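Long-range contact in putative sesquiterpene cyclase (Kitasatospora setae, PDB 4MC3), which catalyses the magnesium-dependent 1,11-cyclization of (2E,6E)-farnesyl diphosphate, with water, to (2Z,6E)-hedycaryol and diphosphate: residues Leu94-Arg105 against Glu147-Gly158. Residues are numbered along the deposited sequence; the frame is centred on the assembly and turned at random.
Sequences LPARMTAIDELR and EAFLQTYTTEAG
With chi3 turned to 71°, the R105 chain bends so that its guanidinium reaches the side chains of Q151 and E147, while Q151, its CG anti to the backbone N (chi1 -167°), brings OE1 up to meet it. The two residues sit on antiparallel helices of the class I terpene synthase alpha-helical fold; the axes of the two segments approach to 9.0 Å, their directions 171° apart. R105 NH1 donates to Q151 OE1 at 2.7 Å; the acceptor lies near the guanidinium plane, but the donor stands above the amide plane, so the bond misses a lone pair. CB of E147 lies over one guanidinium face, and its carboxylate adds a long salt bridge from OE1 to NH2; OE2 is hydrogen-bonded to H109 NE2.

Midway along the interface, I101 is a knob in the hole formed by L150, Q151, Y153 and T154. Its CD1 comes within 3.9 Å of Y153 CD2, and CG2 packs 4.0 Å from L150 CB. L150 CD1 in turn reaches L104 CB. Toward the other end, M98 CG meets T154 CG2 at 3.6 Å, the side chains crossing roughly at right angles, and L94 CD1 rests on A157 CB. R97 NH1 donates to the backbone carbonyl O of Y153 at 2.8 Å.

Helix 136-160 also faces the active site: F149 touches the bound nerolidol, and Y153 OH is hydrogen-bonded to D82 OD1, a probable magnesium ligand. One water joins the two helices: it donates to D102 OD1 and Q151 OE1 and accepts from T154 OG1 at 2.8 Å.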
ATOM      1  N   LEU A  94      -4.810  23.411   2.802  1.00 41.79           N
ATOM      2  CA  LEU A  94      -4.010  22.711   3.798  1.00 37.11           C
ATOM      3  C   LEU A  94      -4.814  22.564   5.085  1.00 34.14           C
ATOM      4  O   LEU A  94      -4.939  21.460   5.592  1.00 34.43           O
ATOM      5  CB  LEU A  94      -2.640  23.361   4.046  1.00 38.51           C
ATOM      6  CG  LEU A  94      -1.770  22.805   5.194  1.00 36.02           C
ATOM      7  CD1 LEU A  94      -1.431  21.312   5.074  1.00 37.47           C
ATOM      8  CD2 LEU A  94      -0.497  23.590   5.352  1.00 38.76           C
ATOM      9  N   PRO A  95      -5.433  23.651   5.582  1.00 35.47           N
ATOM     10  CA  PRO A  95      -6.293  23.437   6.747  1.00 34.62           C
ATOM     11  C   PRO A  95      -7.520  22.515   6.546  1.00 35.64           C
ATOM     12  O   PRO A  95      -7.905  21.805   7.487  1.00 30.34           O
ATOM     13  CB  PRO A  95      -6.761  24.862   7.114  1.00 38.15           C
ATOM     14  CG  PRO A  95      -5.717  25.753   6.562  1.00 42.29           C
ATOM     15  CD  PRO A  95      -5.193  25.075   5.316  1.00 38.84           C
ATOM     16  N   ALA A  96      -8.164  22.568   5.375  1.00 41.16           N
ATOM     17  CA  ALA A  96      -9.295  21.709   5.075  1.00 43.07           C
ATOM     18  C   ALA A  96      -8.810  20.245   5.054  1.00 29.93           C
ATOM     19  O   ALA A  96      -9.496  19.327   5.572  1.00 34.93           O
ATOM     20  CB  ALA A  96      -9.904  22.086   3.734  1.00 53.05           C
ATOM     21  N   ARG A  97      -7.634  20.015   4.490  1.00 36.23           N
ATOM     22  CA  ARG A  97      -7.049  18.665   4.507  1.00 34.82           C
ATOM     23  C   ARG A  97      -6.695  18.179   5.880  1.00 29.74           C
ATOM     24  O   ARG A  97      -7.063  17.074   6.266  1.00 30.22           O
ATOM     25  CB  ARG A  97      -5.798  18.598   3.679  1.00 43.98           C
ATOM     26  CG  ARG A  97      -6.136  18.620   2.234  1.00 49.45           C
ATOM     27  CD  ARG A  97      -5.266  17.609   1.605  1.00 40.40           C
ATOM     28  NE  ARG A  97      -5.458  17.623   0.185  1.00 38.42           N
ATOM     29  CZ  ARG A  97      -4.607  17.114  -0.684  1.00 41.82           C
ATOM     30  NH1 ARG A  97      -3.467  16.546  -0.269  1.00 35.50           N
ATOM     31  NH2 ARG A  97      -4.896  17.183  -1.988  1.00 46.64           N
ATOM     32  N   MET A  98      -6.032  19.022   6.652  1.00 28.18           N
ATOM     33  CA  MET A  98      -5.710  18.651   8.024  1.00 25.90           C
ATOM     34  C   MET A  98      -6.972  18.303   8.810  1.00 25.75           C
ATOM     35  O   MET A  98      -6.965  17.369   9.603  1.00 26.78           O
ATOM     36  CB  MET A  98      -4.983  19.781   8.708  1.00 28.47           C
ATOM     37  CG  MET A  98      -3.639  19.984   8.149  1.00 32.68           C
ATOM     38  SD  MET A  98      -2.840  21.474   8.763  1.00 33.55           S
ATOM     39  CE  MET A  98      -2.579  20.696  10.383  1.00 24.26           C
ATOM     40  N   THR A  99      -8.048  19.087   8.635  1.00 26.29           N
ATOM     41  CA  THR A  99      -9.292  18.880   9.329  1.00 25.69           C
ATOM     42  C   THR A  99      -9.921  17.507   8.961  1.00 24.22           C
ATOM     43  O   THR A  99     -10.308  16.742   9.830  1.00 27.16           O
ATOM     44  CB  THR A  99     -10.272  20.022   9.023  1.00 28.97           C
ATOM     45  OG1 THR A  99      -9.679  21.237   9.488  1.00 28.65           O
ATOM     46  CG2 THR A  99     -11.582  19.812   9.752  1.00 29.63           C
ATOM     47  N   ALA A 100      -9.985  17.222   7.669  1.00 27.26           N
ATOM     48  CA  ALA A 100     -10.548  15.937   7.193  1.00 28.28           C
ATOM     49  C   ALA A 100      -9.694  14.760   7.699  1.00 26.57           C
ATOM     50  O   ALA A 100     -10.221  13.738   8.252  1.00 26.55           O
ATOM     51  CB  ALA A 100     -10.592  15.962   5.697  1.00 33.75           C
ATOM     52  N   ILE A 101      -8.388  14.920   7.582  1.00 25.06           N
ATOM     53  CA  ILE A 101      -7.436  13.841   7.935  1.00 24.01           C
ATOM     54  C   ILE A 101      -7.472  13.602   9.439  1.00 26.30           C
ATOM     55  O   ILE A 101      -7.501  12.443   9.922  1.00 26.10           O
ATOM     56  CB  ILE A 101      -6.006  14.103   7.394  1.00 27.08           C
ATOM     57  CG1 ILE A 101      -5.909  14.021   5.848  1.00 29.07           C
ATOM     58  CG2 ILE A 101      -4.976  13.144   7.981  1.00 28.20           C
ATOM     59  CD1 ILE A 101      -6.394  12.714   5.231  1.00 29.29           C
ATOM     60  N   ASP A 102      -7.543  14.670  10.227  1.00 26.77           N
ATOM     61  CA  ASP A 102      -7.502  14.514  11.660  1.00 28.67           C
ATOM     62  C   ASP A 102      -8.770  13.815  12.162  1.00 27.47           C
ATOM     63  O   ASP A 102      -8.700  13.022  13.107  1.00 34.61           O
ATOM     64  CB  ASP A 102      -7.324  15.856  12.356  1.00 28.08           C
ATOM     65  CG  ASP A 102      -5.865  16.397  12.256  1.00 39.10           C
ATOM     66  OD1 ASP A 102      -4.926  15.672  11.785  1.00 39.92           O
ATOM     67  OD2 ASP A 102      -5.640  17.553  12.677  1.00 38.73           O
ATOM     68  N   GLU A 103      -9.899  14.074  11.517  1.00 26.31           N
ATOM     69  CA  GLU A 103     -11.160  13.431  11.874  1.00 27.33           C
ATOM     70  C   GLU A 103     -11.066  11.921  11.576  1.00 30.11           C
ATOM     71  O   GLU A 103     -11.463  11.112  12.390  1.00 31.11           O
ATOM     72  CB  GLU A 103     -12.310  14.003  11.063  1.00 32.89           C
ATOM     73  CG  GLU A 103     -13.627  13.324  11.436  1.00 35.82           C
ATOM     74  CD  GLU A 103     -14.802  13.852  10.674  1.00 46.44           C
ATOM     75  OE1 GLU A 103     -14.763  13.848   9.425  1.00 52.09           O
ATOM     76  OE2 GLU A 103     -15.768  14.266  11.338  1.00 62.81           O
ATOM     77  N   LEU A 104     -10.476  11.563  10.443  1.00 26.51           N
ATOM     78  CA  LEU A 104     -10.300  10.141  10.106  1.00 23.98           C
ATOM     79  C   LEU A 104      -9.349   9.448  11.101  1.00 24.79           C
ATOM     80  O   LEU A 104      -9.616   8.347  11.612  1.00 27.81           O
ATOM     81  CB  LEU A 104      -9.820  10.013   8.672  1.00 22.36           C
ATOM     82  CG  LEU A 104     -10.851  10.377   7.598  1.00 26.52           C
ATOM     83  CD1 LEU A 104     -10.203  10.529   6.236  1.00 27.88           C
ATOM     84  CD2 LEU A 104     -12.001   9.381   7.505  1.00 28.65           C
ATOM     85  N   ARG A 105      -8.217  10.078  11.371  1.00 26.52           N
ATOM     86  CA  ARG A 105      -7.219   9.542  12.267  1.00 27.37           C
ATOM     87  C   ARG A 105      -7.797   9.295  13.649  1.00 31.73           C
ATOM     88  O   ARG A 105      -7.496   8.268  14.316  1.00 36.04           O
ATOM     89  CB  ARG A 105      -6.028  10.497  12.376  1.00 27.35           C
ATOM     90  CG  ARG A 105      -5.086  10.438  11.201  1.00 25.97           C
ATOM     91  CD  ARG A 105      -3.973  11.458  11.376  1.00 29.27           C
ATOM     92  NE  ARG A 105      -3.112  10.975  12.433  1.00 30.31           N
ATOM     93  CZ  ARG A 105      -1.825  11.192  12.547  1.00 34.63           C
ATOM     94  NH1 ARG A 105      -1.169  11.950  11.679  1.00 32.26           N
ATOM     95  NH2 ARG A 105      -1.193  10.631  13.566  1.00 40.73           N
ATOM     96  N   GLU A 147      -2.206   5.485   9.518  1.00 16.98           N
ATOM     97  CA  GLU A 147      -2.072   6.890   9.884  1.00 18.74           C
ATOM     98  C   GLU A 147      -0.981   7.561   9.082  1.00 18.86           C
ATOM     99  O   GLU A 147      -1.178   8.701   8.664  1.00 19.97           O
ATOM    100  CB  GLU A 147      -1.824   7.109  11.394  1.00 22.80           C
ATOM    101  CG  GLU A 147      -3.059   6.811  12.224  1.00 25.10           C
ATOM    102  CD  GLU A 147      -2.931   7.122  13.688  1.00 33.81           C
ATOM    103  OE1 GLU A 147      -1.865   6.983  14.253  1.00 31.39           O
ATOM    104  OE2 GLU A 147      -3.941   7.503  14.249  1.00 48.59           O
ATOM    105  N   ALA A 148       0.137   6.879   8.858  1.00 17.71           N
ATOM    106  CA  ALA A 148       1.240   7.427   8.031  1.00 18.39           C
ATOM    107  C   ALA A 148       0.679   7.717   6.601  1.00 19.13           C
ATOM    108  O   ALA A 148       0.948   8.741   6.018  1.00 19.71           O
ATOM    109  CB  ALA A 148       2.435   6.519   7.966  1.00 19.29           C
ATOM    110  N   PHE A 149      -0.059   6.768   6.036  1.00 16.80           N
ATOM    111  CA  PHE A 149      -0.728   6.918   4.716  1.00 15.57           C
ATOM    112  C   PHE A 149      -1.613   8.162   4.744  1.00 16.93           C
ATOM    113  O   PHE A 149      -1.512   9.007   3.871  1.00 18.66           O
ATOM    114  CB  PHE A 149      -1.512   5.630   4.409  1.00 14.08           C
ATOM    115  CG  PHE A 149      -2.489   5.758   3.320  1.00 15.41           C
ATOM    116  CD1 PHE A 149      -2.110   5.677   1.974  1.00 17.74           C
ATOM    117  CD2 PHE A 149      -3.837   5.873   3.630  1.00 17.36           C
ATOM    118  CE1 PHE A 149      -3.064   5.812   0.977  1.00 22.77           C
ATOM    119  CE2 PHE A 149      -4.755   6.004   2.670  1.00 21.89           C
ATOM    120  CZ  PHE A 149      -4.404   6.002   1.351  1.00 24.27           C
ATOM    121  N   LEU A 150      -2.476   8.303   5.753  1.00 16.67           N
ATOM    122  CA  LEU A 150      -3.431   9.426   5.797  1.00 17.39           C
ATOM    123  C   LEU A 150      -2.660  10.772   5.899  1.00 18.95           C
ATOM    124  O   LEU A 150      -2.988  11.728   5.224  1.00 20.66           O
ATOM    125  CB  LEU A 150      -4.358   9.274   6.985  1.00 19.30           C
ATOM    126  CG  LEU A 150      -5.414   8.163   6.849  1.00 19.52           C
ATOM    127  CD1 LEU A 150      -6.192   8.119   8.140  1.00 21.56           C
ATOM    128  CD2 LEU A 150      -6.303   8.359   5.680  1.00 22.36           C
ATOM    129  N   GLN A 151      -1.615  10.772   6.692  1.00 17.77           N
ATOM    130  CA  GLN A 151      -0.829  11.982   6.939  1.00 18.94           C
ATOM    131  C   GLN A 151      -0.149  12.486   5.701  1.00 20.95           C
ATOM    132  O   GLN A 151       0.084  13.712   5.569  1.00 21.68           O
ATOM    133  CB  GLN A 151       0.164  11.782   8.049  1.00 21.45           C
ATOM    134  CG  GLN A 151       0.799  13.093   8.575  1.00 25.96           C
ATOM    135  CD  GLN A 151      -0.200  14.052   9.246  1.00 30.70           C
ATOM    136  OE1 GLN A 151      -1.367  13.695   9.588  1.00 28.06           O
ATOM    137  NE2 GLN A 151       0.225  15.301   9.406  1.00 39.70           N
ATOM    138  N   THR A 152       0.141  11.612   4.736  1.00 19.52           N
ATOM    139  CA  THR A 152       0.774  12.066   3.483  1.00 19.75           C
ATOM    140  C   THR A 152      -0.058  13.061   2.732  1.00 21.89           C
ATOM    141  O   THR A 152       0.531  13.938   2.042  1.00 26.56           O
ATOM    142  CB  THR A 152       1.206  10.906   2.567  1.00 20.93           C
ATOM    143  OG1 THR A 152       0.081  10.192   2.038  1.00 21.05           O
ATOM    144  CG2 THR A 152       2.187  10.053   3.294  1.00 22.46           C
ATOM    145  N   TYR A 153      -1.382  13.023   2.872  1.00 21.72           N
ATOM    146  CA  TYR A 153      -2.259  14.037   2.285  1.00 26.16           C
ATOM    147  C   TYR A 153      -1.946  15.423   2.847  1.00 26.28           C
ATOM    148  O   TYR A 153      -1.825  16.403   2.054  1.00 28.17           O
ATOM    149  CB  TYR A 153      -3.711  13.684   2.477  1.00 26.19           C
ATOM    150  CG  TYR A 153      -4.208  12.514   1.648  1.00 26.69           C
ATOM    151  CD1 TYR A 153      -4.590  12.694   0.322  1.00 29.87           C
ATOM    152  CD2 TYR A 153      -4.367  11.237   2.213  1.00 27.43           C
ATOM    153  CE1 TYR A 153      -5.074  11.634  -0.435  1.00 29.32           C
ATOM    154  CE2 TYR A 153      -4.813  10.152   1.442  1.00 28.97           C
ATOM    155  CZ  TYR A 153      -5.178  10.360   0.127  1.00 30.09           C
ATOM    156  OH  TYR A 153      -5.657   9.326  -0.683  1.00 32.95           O
ATOM    157  N   THR A 154      -1.726  15.502   4.157  1.00 23.90           N
ATOM    158  CA  THR A 154      -1.396  16.760   4.798  1.00 23.86           C
ATOM    159  C   THR A 154       0.041  17.181   4.481  1.00 27.95           C
ATOM    160  O   THR A 154       0.269  18.322   4.154  1.00 26.77           O
ATOM    161  CB  THR A 154      -1.532  16.600   6.310  1.00 25.04           C
ATOM    162  OG1 THR A 154      -2.907  16.307   6.618  1.00 28.88           O
ATOM    163  CG2 THR A 154      -1.036  17.787   7.017  1.00 28.87           C
ATOM    164  N   THR A 155       1.014  16.263   4.545  1.00 25.68           N
ATOM    165  CA  THR A 155       2.407  16.590   4.178  1.00 27.97           C
ATOM    166  C   THR A 155       2.550  17.212   2.793  1.00 30.05           C
ATOM    167  O   THR A 155       3.219  18.266   2.612  1.00 31.73           O
ATOM    168  CB  THR A 155       3.286  15.359   4.277  1.00 28.54           C
ATOM    169  OG1 THR A 155       3.228  14.903   5.628  1.00 30.74           O
ATOM    170  CG2 THR A 155       4.756  15.708   3.907  1.00 31.66           C
ATOM    171  N   GLU A 156       1.934  16.584   1.800  1.00 25.85           N
ATOM    172  CA  GLU A 156       2.100  17.068   0.455  1.00 31.85           C
ATOM    173  C   GLU A 156       1.455  18.439   0.277  1.00 34.23           C
ATOM    174  O   GLU A 156       2.023  19.292  -0.403  1.00 30.89           O
ATOM    175  CB  GLU A 156       1.625  15.989  -0.533  1.00 34.67           C
ATOM    176  CG  GLU A 156       2.540  14.753  -0.381  1.00 37.27           C
ATOM    177  CD  GLU A 156       2.507  13.754  -1.520  1.00 42.39           C
ATOM    178  OE1 GLU A 156       1.454  13.728  -2.212  1.00 42.64           O
ATOM    179  OE2 GLU A 156       3.541  12.989  -1.700  1.00 41.11           O
ATOM    180  N   ALA A 157       0.322  18.703   0.946  1.00 27.19           N
ATOM    181  CA  ALA A 157      -0.325  20.007   0.821  1.00 29.30           C
ATOM    182  C   ALA A 157       0.583  21.091   1.445  1.00 30.03           C
ATOM    183  O   ALA A 157       0.669  22.200   0.929  1.00 33.67           O
ATOM    184  CB  ALA A 157      -1.702  19.987   1.463  1.00 30.23           C
ATOM    185  N   GLY A 158       1.274  20.749   2.526  1.00 28.24           N
ATOM    186  CA  GLY A 158       2.210  21.675   3.218  1.00 33.95           C
ATOM    187  C   GLY A 158       3.378  22.042   2.332  1.00 33.92           C
ATOM    188  O   GLY A 158       3.744  23.209   2.213  1.00 34.73           O
TER
HETATM  189  O   HOH W   1      -3.226  15.796   9.377  1.00 28.96           O